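Phosphoglycerate oxidoreductase (Rhizobium etli, PDB 4HY3) probably reduces 2-keto acids such as hydroxypyruvate and glyoxylate, using NAD(P)H as coenzyme. Local coordinates at residues 101-106 and 328-333; 140-145 and 172-177; 133-138 and 192-197. All blocks are in the same frame, centred on the assembly; numbering follows the deposited sequence.

How the contacts relate
The three contacts illustrate how contacts can close loops set one inside another. From the N terminus, the chain first builds most of the sheet that contains strand 99-101. The loop after that strand, 101-106, opens contact 1, which closes only when helix 320-338 returns at 328-333, joining the last helix to the first sheet. Within it, helix 131-147 takes part twice: residues 133-138 start contact 3, closed on helix 186-195, and residues 140-145 start contact 2, closed by the loop before strand 178-182. Contact 2 is thus nested in contact 3, and both in contact 1. Contacts 2 and 3, with centres about 12 Å apart, both touch the third subunit.

Contact 1: residues 101-106 and 328-333; sequences LNVESN and DMVLED
The carboxylate of Asp333 is turned away to other partners, and the residue meets Leu101 through its CB, which lies 4.1 Å from Leu101 CD2. Those partners belong to the chain near the C terminus: OD1 accepts from the backbone N of Met344 and of Arg345, and OD2 from the N of Cys346. Three bonds from main-chain N-H groups therefore hold the buried acid in place, and would probably stabilise its negative charge. Alongside it, Leu101 CD2 also sits against the backbone of the helix, 4.1 Å from Val330 CA. Chi1 (-57°) puts CG beside the backbone N and anti to the carbonyl carbon; from there CD2 reaches the helix between Val330 and Asp333, one turn apart. The alpha/beta fold is consistent with the substrate domain of 2-hydroxyacid dehydrogenases: Leu101 ends strand 99-101 of the sheet, and helix 320-338, which follows the coenzyme domain in sequence, packs against it. Beyond the strand end the chain turns through a loop, and Val103 CG1 approaches Val330 CG2 at 4.3 Å, so that one valine serves both the strand and the loop. The backbone of the loop has a partner from much earlier in the chain, as Val103 O accepts from Arg38 NH1.

Contact 2: residues 140-145 and 172-177; sequences GFALAL and RLIAGS
Ile174 CD1 is the point at which the loop reaches the helix, lying 3.6 Å from Ala142 CB and at the same separation, 3.6 Å, from Leu143 CD2. Two consecutive helical residues thus receive a single methyl, one with its beta carbon and the other with the end of a branch. Leu143 and Ile174 meet at about a right angle, and the leucine also touches the next carbon back, its CD2 being 4.0 Å from Ile174 CG1. The reach of the isoleucine follows from its torsions: CG1 stands beside the backbone N (chi1 -71°) and the chain is then extended to CD1 (chi2 -170°), carrying the methyl towards the helix.

Further out, Phe198 and Phe233 adjoin Ile174, and Phe235 adjoins Ala142, adding to the apolar surroundings. The backbone of the isoleucine is held from another chain: Glu136 of the third subunit accepts from Ile174 N through OE1 and from Ala175 N through OE2, fixing the loop at a subunit interface. Just before it, Arg172 NE donates to Leu173 O at 2.7 Å, so that the arginine side chain folds back on its own loop. The carbonyl oxygen lies close to the guanidinium plane and is approached nearly end-on (C=O...N 162°).

In the Rossmann-type coenzyme domain, the loop leads directly into strand 178-182 of the parallel sheet. Helix 131-147 lies over the same sheet, with Phe141 and Leu145 packed on strands 286-289 and 309-311 and Ala142 on strand 233-236.

Contact 3: residues 133-138 and 192-197; sequences PVAEIG and RRVLSG
Val194 overlaps two neighbouring residues of helix 131-147 with its two methyls. CG2 is 4.1 Å from Ala135 CB, while CG1 lies 4.4 Å from Glu136 CG. The torsion explains the division: with CG1 beside the backbone N (chi1 -60°), CG2 falls between that N and the carbonyl carbon, facing the alanine. Contact with Glu136 is thus made by its aliphatic part; the carboxylate is engaged at a subunit interface, with the N-H of Ile174 of the third subunit, whose Phe198 packs on both Val194 and Glu136.

Within 192-197, Arg193 O accepts twice from Ser196, from OG at 2.7 Å in the carbonyl plane and from N at 3.0 Å. The arginine's NH2 forms a salt bridge with Glu132 OE1, a polar link between the two helices. Ala135 also touches Ala190, one turn before Val194 on helix 186-195. Small side chains thus meet where the helices come together, with Ala135 near, but not touching, a possible GxGxxG turn. Strand 178-182 and helix 186-195 are consistent with the first beta-alpha unit of a Rossmann dinucleotide-binding domain, here flanked by helix 131-147.

Contact 1: residues 101-106 and 328-333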
ATOM      1  N   LEU A 101       3.644   6.959 -33.631  1.00 25.16           N
ATOM      2  CA  LEU A 101       3.469   7.356 -32.264  1.00 27.24           C
ATOM      3  C   LEU A 101       2.900   8.778 -32.186  1.00 31.65           C
ATOM      4  O   LEU A 101       3.624   9.766 -32.391  1.00 30.23           O
ATOM      5  CB  LEU A 101       4.761   7.190 -31.480  1.00 25.72           C
ATOM      6  CG  LEU A 101       5.233   5.748 -31.561  1.00 26.34           C
ATOM      7  CD1 LEU A 101       6.234   5.555 -32.693  1.00 26.68           C
ATOM      8  CD2 LEU A 101       5.795   5.236 -30.245  1.00 26.30           C
ATOM      9  N   ASN A 102       1.596   8.852 -31.883  1.00 33.86           N
ATOM     10  CA  ASN A 102       0.874  10.106 -31.745  1.00 38.50           C
ATOM     11  C   ASN A 102       1.359  10.745 -30.481  1.00 37.82           C
ATOM     12  O   ASN A 102       1.408  10.080 -29.451  1.00 38.04           O
ATOM     13  CB  ASN A 102      -0.638   9.844 -31.631  1.00 46.04           C
ATOM     14  CG  ASN A 102      -1.488  11.079 -31.936  1.00 46.83           C
ATOM     15  OD1 ASN A 102      -1.472  11.595 -33.049  1.00 55.27           O
ATOM     16  ND2 ASN A 102      -2.240  11.532 -30.965  1.00 43.91           N
ATOM     17  N   VAL A 103       1.719  12.026 -30.574  1.00 38.99           N
ATOM     18  CA  VAL A 103       2.280  12.794 -29.449  1.00 36.77           C
ATOM     19  C   VAL A 103       1.449  13.995 -29.060  1.00 38.06           C
ATOM     20  O   VAL A 103       1.634  14.561 -28.005  1.00 37.20           O
ATOM     21  CB  VAL A 103       3.746  13.247 -29.671  1.00 32.64           C
ATOM     22  CG1 VAL A 103       4.665  12.034 -29.704  1.00 31.11           C
ATOM     23  CG2 VAL A 103       3.902  14.156 -30.875  1.00 28.28           C
ATOM     24  N   GLU A 104       0.562  14.420 -29.942  1.00 44.75           N
ATOM     25  CA  GLU A 104      -0.527  15.241 -29.490  1.00 49.26           C
ATOM     26  C   GLU A 104      -1.350  14.202 -28.767  1.00 48.78           C
ATOM     27  O   GLU A 104      -1.463  13.077 -29.247  1.00 55.06           O
ATOM     28  CB  GLU A 104      -1.295  15.802 -30.676  1.00 51.92           C
ATOM     29  CG  GLU A 104      -1.980  17.110 -30.350  1.00 56.77           C
ATOM     30  CD  GLU A 104      -3.452  17.060 -30.643  1.00 62.45           C
ATOM     31  OE1 GLU A 104      -3.936  16.002 -31.106  1.00 69.62           O
ATOM     32  OE2 GLU A 104      -4.128  18.074 -30.399  1.00 67.45           O
ATOM     33  N   SER A 105      -1.887  14.497 -27.601  1.00 45.21           N
ATOM     34  CA  SER A 105      -2.671  13.439 -26.956  1.00 47.30           C
ATOM     35  C   SER A 105      -3.807  12.828 -27.844  1.00 45.76           C
ATOM     36  O   SER A 105      -4.321  11.762 -27.526  1.00 43.88           O
ATOM     37  CB  SER A 105      -3.207  13.914 -25.602  1.00 50.49           C
ATOM     38  OG  SER A 105      -3.721  15.234 -25.689  1.00 59.68           O
ATOM     39  N   ASN A 106      -4.159  13.461 -28.970  1.00 45.04           N
ATOM     40  CA  ASN A 106      -5.385  13.085 -29.700  1.00 46.23           C
ATOM     41  C   ASN A 106      -5.301  12.390 -31.068  1.00 49.04           C
ATOM     42  O   ASN A 106      -4.558  12.803 -31.967  1.00 55.12           O
ATOM     43  CB  ASN A 106      -6.337  14.280 -29.786  1.00 47.28           C
ATOM     44  CG  ASN A 106      -7.129  14.465 -28.509  1.00 48.92           C
ATOM     45  OD1 ASN A 106      -6.723  15.226 -27.639  1.00 46.49           O
ATOM     46  ND2 ASN A 106      -8.242  13.726 -28.368  1.00 48.98           N
ATOM     47  N   ASP A 328      10.199   9.695 -23.091  1.00 24.77           N
ATOM     48  CA  ASP A 328      10.514   8.423 -22.461  1.00 26.75           C
ATOM     49  C   ASP A 328       9.657   7.289 -22.945  1.00 27.55           C
ATOM     50  O   ASP A 328      10.140   6.170 -23.093  1.00 29.52           O
ATOM     51  CB  ASP A 328      10.227   8.520 -20.974  1.00 30.31           C
ATOM     52  CG  ASP A 328      11.034   9.576 -20.285  1.00 32.43           C
ATOM     53  OD1 ASP A 328      12.252   9.693 -20.612  1.00 32.72           O
ATOM     54  OD2 ASP A 328      10.444  10.255 -19.393  1.00 34.37           O
HETATM   55  N   MSE A 329       8.370   7.570 -23.132  1.00 27.61           N
HETATM   56  CA  MSE A 329       7.413   6.560 -23.543  1.00 29.75           C
HETATM   57  C   MSE A 329       7.711   6.093 -24.936  1.00 28.35           C
HETATM   58  O   MSE A 329       7.958   4.920 -25.150  1.00 31.49           O
HETATM   59  CB  MSE A 329       5.992   7.082 -23.442  1.00 34.50           C
HETATM   60  CG  MSE A 329       5.569   7.272 -21.992  1.00 43.96           C
HETATM   61 SE   MSE A 329       3.754   8.046 -21.854  1.00 54.49          SE
HETATM   62  CE  MSE A 329       2.924   6.762 -23.094  1.00 48.85           C
ATOM     63  N   VAL A 330       7.665   7.006 -25.894  1.00 26.49           N
ATOM     64  CA  VAL A 330       8.123   6.798 -27.265  1.00 24.53           C
ATOM     65  C   VAL A 330       9.358   5.892 -27.348  1.00 24.00           C
ATOM     66  O   VAL A 330       9.435   4.959 -28.158  1.00 22.99           O
ATOM     67  CB  VAL A 330       8.465   8.178 -27.894  1.00 24.90           C
ATOM     68  CG1 VAL A 330       9.188   7.992 -29.223  1.00 23.87           C
ATOM     69  CG2 VAL A 330       7.203   9.054 -28.020  1.00 21.85           C
ATOM     70  N   LEU A 331      10.325   6.170 -26.483  1.00 23.76           N
ATOM     71  CA  LEU A 331      11.561   5.426 -26.453  1.00 23.29           C
ATOM     72  C   LEU A 331      11.312   3.974 -26.017  1.00 24.83           C
ATOM     73  O   LEU A 331      11.734   3.008 -26.661  1.00 24.81           O
ATOM     74  CB  LEU A 331      12.535   6.163 -25.537  1.00 23.33           C
ATOM     75  CG  LEU A 331      13.908   6.589 -26.102  1.00 23.02           C
ATOM     76  CD1 LEU A 331      13.913   6.707 -27.614  1.00 22.94           C
ATOM     77  CD2 LEU A 331      14.432   7.867 -25.466  1.00 21.80           C
ATOM     78  N   GLU A 332      10.582   3.812 -24.933  1.00 26.49           N
ATOM     79  CA  GLU A 332      10.238   2.497 -24.513  1.00 28.52           C
ATOM     80  C   GLU A 332       9.475   1.756 -25.603  1.00 30.26           C
ATOM     81  O   GLU A 332       9.843   0.643 -25.994  1.00 32.66           O
ATOM     82  CB  GLU A 332       9.474   2.582 -23.220  1.00 31.02           C
ATOM     83  CG  GLU A 332      10.398   2.790 -22.034  1.00 35.74           C
ATOM     84  CD  GLU A 332       9.632   3.250 -20.815  1.00 42.10           C
ATOM     85  OE1 GLU A 332       8.640   3.996 -21.030  1.00 47.07           O
ATOM     86  OE2 GLU A 332      10.016   2.879 -19.666  1.00 40.10           O
ATOM     87  N   ASP A 333       8.436   2.368 -26.148  1.00 32.44           N
ATOM     88  CA  ASP A 333       7.698   1.674 -27.190  1.00 33.55           C
ATOM     89  C   ASP A 333       8.504   1.356 -28.441  1.00 31.99           C
ATOM     90  O   ASP A 333       8.325   0.309 -29.026  1.00 32.23           O
ATOM     91  CB  ASP A 333       6.347   2.325 -27.470  1.00 36.73           C
ATOM     92  CG  ASP A 333       5.283   1.843 -26.487  1.00 42.69           C
ATOM     93  OD1 ASP A 333       5.596   0.838 -25.783  1.00 47.23           O
ATOM     94  OD2 ASP A 333       4.171   2.441 -26.396  1.00 39.88           O
TER

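Contact 2: residues 140-145 and 172-177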
ATOM      1  N   GLY A 140      -5.058  18.877  -4.907  1.00 31.09           N
ATOM      2  CA  GLY A 140      -4.695  20.185  -4.415  1.00 31.14           C
ATOM      3  C   GLY A 140      -5.938  20.982  -4.087  1.00 30.77           C
ATOM      4  O   GLY A 140      -6.104  21.404  -2.954  1.00 32.52           O
ATOM      5  N   PHE A 141      -6.814  21.179  -5.070  1.00 30.50           N
ATOM      6  CA  PHE A 141      -8.062  21.917  -4.839  1.00 31.17           C
ATOM      7  C   PHE A 141      -8.934  21.275  -3.777  1.00 31.87           C
ATOM      8  O   PHE A 141      -9.528  22.007  -2.969  1.00 34.03           O
ATOM      9  CB  PHE A 141      -8.906  22.069  -6.089  1.00 29.82           C
ATOM     10  CG  PHE A 141      -8.174  22.607  -7.248  1.00 29.41           C
ATOM     11  CD1 PHE A 141      -7.341  23.703  -7.109  1.00 28.70           C
ATOM     12  CD2 PHE A 141      -8.328  22.026  -8.493  1.00 29.93           C
ATOM     13  CE1 PHE A 141      -6.663  24.210  -8.201  1.00 28.63           C
ATOM     14  CE2 PHE A 141      -7.645  22.524  -9.590  1.00 30.52           C
ATOM     15  CZ  PHE A 141      -6.816  23.624  -9.441  1.00 29.57           C
ATOM     16  N   ALA A 142      -9.014  19.940  -3.763  1.00 30.06           N
ATOM     17  CA  ALA A 142      -9.770  19.256  -2.701  1.00 32.07           C
ATOM     18  C   ALA A 142      -9.391  19.807  -1.318  1.00 32.29           C
ATOM     19  O   ALA A 142     -10.259  20.283  -0.573  1.00 30.34           O
ATOM     20  CB  ALA A 142      -9.581  17.758  -2.760  1.00 30.82           C
ATOM     21  N   LEU A 143      -8.087  19.819  -1.040  1.00 33.24           N
ATOM     22  CA  LEU A 143      -7.552  20.318   0.220  1.00 34.85           C
ATOM     23  C   LEU A 143      -7.706  21.814   0.359  1.00 35.45           C
ATOM     24  O   LEU A 143      -7.852  22.332   1.465  1.00 36.06           O
ATOM     25  CB  LEU A 143      -6.096  19.920   0.408  1.00 33.64           C
ATOM     26  CG  LEU A 143      -5.924  18.409   0.379  1.00 35.34           C
ATOM     27  CD1 LEU A 143      -4.454  18.064   0.157  1.00 39.62           C
ATOM     28  CD2 LEU A 143      -6.465  17.769   1.646  1.00 33.14           C
ATOM     29  N   ALA A 144      -7.677  22.520  -0.753  1.00 36.30           N
ATOM     30  CA  ALA A 144      -7.862  23.944  -0.651  1.00 39.69           C
ATOM     31  C   ALA A 144      -9.305  24.179  -0.202  1.00 43.08           C
ATOM     32  O   ALA A 144      -9.521  24.815   0.840  1.00 45.21           O
ATOM     33  CB  ALA A 144      -7.536  24.653  -1.957  1.00 38.91           C
ATOM     34  N   LEU A 145     -10.283  23.625  -0.930  1.00 40.32           N
ATOM     35  CA  LEU A 145     -11.690  23.752  -0.496  1.00 37.83           C
ATOM     36  C   LEU A 145     -11.877  23.224   0.936  1.00 36.67           C
ATOM     37  O   LEU A 145     -12.245  23.988   1.796  1.00 39.06           O
ATOM     38  CB  LEU A 145     -12.712  23.180  -1.504  1.00 32.66           C
ATOM     39  CG  LEU A 145     -12.655  23.795  -2.921  1.00 32.51           C
ATOM     40  CD1 LEU A 145     -13.155  22.870  -4.028  1.00 33.25           C
ATOM     41  CD2 LEU A 145     -13.309  25.151  -3.051  1.00 29.91           C
ATOM     42  N   ARG A 172     -12.584  20.498   7.630  1.00 58.08           N
ATOM     43  CA  ARG A 172     -12.936  19.089   7.497  1.00 55.98           C
ATOM     44  C   ARG A 172     -11.782  18.318   6.857  1.00 54.99           C
ATOM     45  O   ARG A 172     -11.113  18.830   5.951  1.00 57.07           O
ATOM     46  CB  ARG A 172     -14.151  18.963   6.596  1.00 63.15           C
ATOM     47  CG  ARG A 172     -14.819  17.611   6.674  1.00 69.70           C
ATOM     48  CD  ARG A 172     -14.958  17.021   5.288  1.00 67.59           C
ATOM     49  NE  ARG A 172     -14.888  15.576   5.406  1.00 71.90           N
ATOM     50  CZ  ARG A 172     -15.935  14.775   5.299  1.00 71.53           C
ATOM     51  NH1 ARG A 172     -17.128  15.298   5.038  1.00 70.06           N
ATOM     52  NH2 ARG A 172     -15.779  13.461   5.434  1.00 69.67           N
ATOM     53  N   LEU A 173     -11.553  17.094   7.330  1.00 50.29           N
ATOM     54  CA  LEU A 173     -10.512  16.239   6.792  1.00 47.72           C
ATOM     55  C   LEU A 173     -11.020  15.497   5.577  1.00 50.36           C
ATOM     56  O   LEU A 173     -12.217  15.264   5.451  1.00 52.57           O
ATOM     57  CB  LEU A 173     -10.078  15.183   7.790  1.00 46.75           C
ATOM     58  CG  LEU A 173      -9.888  15.466   9.261  1.00 48.15           C
ATOM     59  CD1 LEU A 173     -11.233  15.348   9.965  1.00 50.43           C
ATOM     60  CD2 LEU A 173      -8.915  14.435   9.805  1.00 50.44           C
ATOM     61  N   ILE A 174     -10.095  15.100   4.699  1.00 49.23           N
ATOM     62  CA  ILE A 174     -10.424  14.230   3.583  1.00 45.11           C
ATOM     63  C   ILE A 174     -10.350  12.758   3.987  1.00 43.29           C
ATOM     64  O   ILE A 174     -10.995  11.924   3.382  1.00 42.69           O
ATOM     65  CB  ILE A 174      -9.561  14.559   2.346  1.00 43.83           C
ATOM     66  CG1 ILE A 174     -10.012  15.884   1.766  1.00 43.36           C
ATOM     67  CG2 ILE A 174      -9.667  13.496   1.259  1.00 42.43           C
ATOM     68  CD1 ILE A 174      -9.408  16.194   0.424  1.00 43.41           C
ATOM     69  N   ALA A 175      -9.581  12.434   5.017  1.00 46.80           N
ATOM     70  CA  ALA A 175      -9.418  11.029   5.404  1.00 47.52           C
ATOM     71  C   ALA A 175     -10.761  10.407   5.785  1.00 49.03           C
ATOM     72  O   ALA A 175     -11.031   9.256   5.429  1.00 51.44           O
ATOM     73  CB  ALA A 175      -8.387  10.873   6.508  1.00 47.44           C
ATOM     74  N   GLY A 176     -11.600  11.180   6.478  1.00 49.55           N
ATOM     75  CA  GLY A 176     -13.051  10.904   6.613  1.00 54.98           C
ATOM     76  C   GLY A 176     -13.642   9.611   6.027  1.00 52.57           C
ATOM     77  O   GLY A 176     -13.454   8.547   6.608  1.00 58.46           O
ATOM     78  N   SER A 177     -14.348   9.632   4.897  1.00 48.50           N
ATOM     79  CA  SER A 177     -14.620  10.745   4.008  1.00 47.32           C
ATOM     80  C   SER A 177     -15.195  10.093   2.775  1.00 46.24           C
ATOM     81  O   SER A 177     -14.745   9.009   2.370  1.00 45.26           O
ATOM     82  CB  SER A 177     -13.351  11.447   3.585  1.00 51.96           C
ATOM     83  OG  SER A 177     -13.638  12.606   2.812  1.00 58.44           O
TER

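Contact 3: residues 133-138 and 192-197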
ATOM      1  N   PRO A 133       0.084  15.027 -13.395  1.00 29.97           N
ATOM      2  CA  PRO A 133      -0.126  16.469 -13.246  1.00 29.50           C
ATOM      3  C   PRO A 133      -1.571  16.810 -12.801  1.00 28.78           C
ATOM      4  O   PRO A 133      -1.753  17.475 -11.797  1.00 29.34           O
ATOM      5  CB  PRO A 133       0.166  17.012 -14.652  1.00 28.98           C
ATOM      6  CG  PRO A 133       1.171  16.057 -15.211  1.00 29.21           C
ATOM      7  CD  PRO A 133       0.861  14.711 -14.615  1.00 28.78           C
ATOM      8  N   VAL A 134      -2.575  16.316 -13.507  1.00 28.07           N
ATOM      9  CA  VAL A 134      -3.950  16.648 -13.181  1.00 28.78           C
ATOM     10  C   VAL A 134      -4.464  16.061 -11.863  1.00 28.36           C
ATOM     11  O   VAL A 134      -5.176  16.730 -11.137  1.00 28.72           O
ATOM     12  CB  VAL A 134      -4.881  16.303 -14.334  1.00 29.47           C
ATOM     13  CG1 VAL A 134      -6.304  16.686 -13.980  1.00 29.82           C
ATOM     14  CG2 VAL A 134      -4.424  17.054 -15.572  1.00 29.84           C
ATOM     15  N   ALA A 135      -4.105  14.828 -11.540  1.00 28.46           N
ATOM     16  CA  ALA A 135      -4.373  14.324 -10.184  1.00 27.95           C
ATOM     17  C   ALA A 135      -3.834  15.285  -9.139  1.00 28.50           C
ATOM     18  O   ALA A 135      -4.558  15.731  -8.275  1.00 31.08           O
ATOM     19  CB  ALA A 135      -3.812  12.910  -9.969  1.00 25.04           C
ATOM     20  N   GLU A 136      -2.562  15.622  -9.210  1.00 29.86           N
ATOM     21  CA  GLU A 136      -1.969  16.339  -8.094  1.00 30.33           C
ATOM     22  C   GLU A 136      -2.646  17.652  -7.789  1.00 28.99           C
ATOM     23  O   GLU A 136      -3.090  17.865  -6.654  1.00 24.32           O
ATOM     24  CB  GLU A 136      -0.473  16.489  -8.283  1.00 32.78           C
ATOM     25  CG  GLU A 136       0.159  15.109  -8.270  1.00 35.80           C
ATOM     26  CD  GLU A 136       1.643  15.106  -7.989  1.00 39.05           C
ATOM     27  OE1 GLU A 136       2.254  16.188  -7.778  1.00 43.97           O
ATOM     28  OE2 GLU A 136       2.195  13.995  -7.978  1.00 41.35           O
ATOM     29  N   ILE A 137      -2.755  18.513  -8.805  1.00 30.69           N
ATOM     30  CA  ILE A 137      -3.418  19.812  -8.640  1.00 32.47           C
ATOM     31  C   ILE A 137      -4.895  19.625  -8.279  1.00 33.87           C
ATOM     32  O   ILE A 137      -5.506  20.500  -7.662  1.00 33.65           O
ATOM     33  CB  ILE A 137      -3.286  20.712  -9.877  1.00 34.70           C
ATOM     34  CG1 ILE A 137      -3.559  22.167  -9.505  1.00 36.92           C
ATOM     35  CG2 ILE A 137      -4.240  20.293 -10.985  1.00 35.22           C
ATOM     36  CD1 ILE A 137      -2.331  23.026  -9.504  1.00 38.32           C
ATOM     37  N   GLY A 138      -5.442  18.465  -8.650  1.00 34.14           N
ATOM     38  CA  GLY A 138      -6.804  18.057  -8.287  1.00 31.70           C
ATOM     39  C   GLY A 138      -6.989  17.753  -6.804  1.00 31.35           C
ATOM     40  O   GLY A 138      -7.927  18.263  -6.160  1.00 31.62           O
ATOM     41  N   ARG A 192      -6.990   7.964  -7.801  1.00 30.82           N
ATOM     42  CA  ARG A 192      -7.050   6.881  -6.837  1.00 31.43           C
ATOM     43  C   ARG A 192      -5.692   6.706  -6.187  1.00 31.16           C
ATOM     44  O   ARG A 192      -5.616   6.375  -5.013  1.00 32.40           O
ATOM     45  CB  ARG A 192      -7.533   5.579  -7.474  1.00 31.89           C
ATOM     46  CG  ARG A 192      -7.442   4.345  -6.598  1.00 32.50           C
ATOM     47  CD  ARG A 192      -8.031   4.549  -5.206  1.00 37.17           C
ATOM     48  NE  ARG A 192      -7.914   3.329  -4.399  1.00 39.23           N
ATOM     49  CZ  ARG A 192      -6.883   3.005  -3.626  1.00 41.29           C
ATOM     50  NH1 ARG A 192      -5.829   3.801  -3.490  1.00 41.85           N
ATOM     51  NH2 ARG A 192      -6.911   1.857  -2.980  1.00 43.93           N
ATOM     52  N   ARG A 193      -4.620   6.947  -6.929  1.00 32.01           N
ATOM     53  CA  ARG A 193      -3.298   6.740  -6.347  1.00 32.85           C
ATOM     54  C   ARG A 193      -2.955   7.805  -5.299  1.00 31.73           C
ATOM     55  O   ARG A 193      -2.564   7.480  -4.179  1.00 29.38           O
ATOM     56  CB  ARG A 193      -2.221   6.645  -7.412  1.00 32.14           C
ATOM     57  CG  ARG A 193      -0.874   6.231  -6.839  1.00 34.50           C
ATOM     58  CD  ARG A 193       0.065   5.694  -7.913  1.00 36.99           C
ATOM     59  NE  ARG A 193       0.282   6.704  -8.943  1.00 41.71           N
ATOM     60  CZ  ARG A 193      -0.316   6.719 -10.136  1.00 42.06           C
ATOM     61  NH1 ARG A 193      -1.148   5.747 -10.467  1.00 44.65           N
ATOM     62  NH2 ARG A 193      -0.078   7.705 -11.005  1.00 40.16           N
ATOM     63  N   VAL A 194      -3.123   9.074  -5.654  1.00 30.76           N
ATOM     64  CA  VAL A 194      -2.801  10.126  -4.696  1.00 30.37           C
ATOM     65  C   VAL A 194      -3.706  10.029  -3.464  1.00 29.63           C
ATOM     66  O   VAL A 194      -3.273  10.307  -2.352  1.00 32.48           O
ATOM     67  CB  VAL A 194      -2.702  11.540  -5.324  1.00 28.13           C
ATOM     68  CG1 VAL A 194      -1.619  11.529  -6.361  1.00 26.57           C
ATOM     69  CG2 VAL A 194      -3.998  11.981  -5.980  1.00 27.87           C
ATOM     70  N   LEU A 195      -4.928   9.554  -3.655  1.00 28.85           N
ATOM     71  CA  LEU A 195      -5.853   9.428  -2.545  1.00 29.90           C
ATOM     72  C   LEU A 195      -5.577   8.207  -1.659  1.00 29.68           C
ATOM     73  O   LEU A 195      -6.113   8.110  -0.569  1.00 33.41           O
ATOM     74  CB  LEU A 195      -7.313   9.453  -3.035  1.00 29.71           C
ATOM     75  CG  LEU A 195      -7.801  10.739  -3.721  1.00 29.73           C
ATOM     76  CD1 LEU A 195      -9.016  10.521  -4.606  1.00 29.02           C
ATOM     77  CD2 LEU A 195      -8.096  11.824  -2.700  1.00 30.85           C
ATOM     78  N   SER A 196      -4.713   7.308  -2.093  1.00 29.97           N
ATOM     79  CA  SER A 196      -4.511   6.055  -1.375  1.00 34.43           C
ATOM     80  C   SER A 196      -3.984   6.227   0.025  1.00 36.95           C
ATOM     81  O   SER A 196      -3.906   5.265   0.774  1.00 41.04           O
ATOM     82  CB  SER A 196      -3.552   5.140  -2.128  1.00 35.88           C
ATOM     83  OG  SER A 196      -2.278   5.723  -2.195  1.00 33.94           O
ATOM     84  N   GLY A 197      -3.596   7.443   0.364  1.00 40.65           N
ATOM     85  CA  GLY A 197      -3.069   7.729   1.679  1.00 45.34           C
ATOM     86  C   GLY A 197      -4.128   8.301   2.593  1.00 50.58           C
ATOM     87  O   GLY A 197      -3.829   8.712   3.708  1.00 55.15           O
TER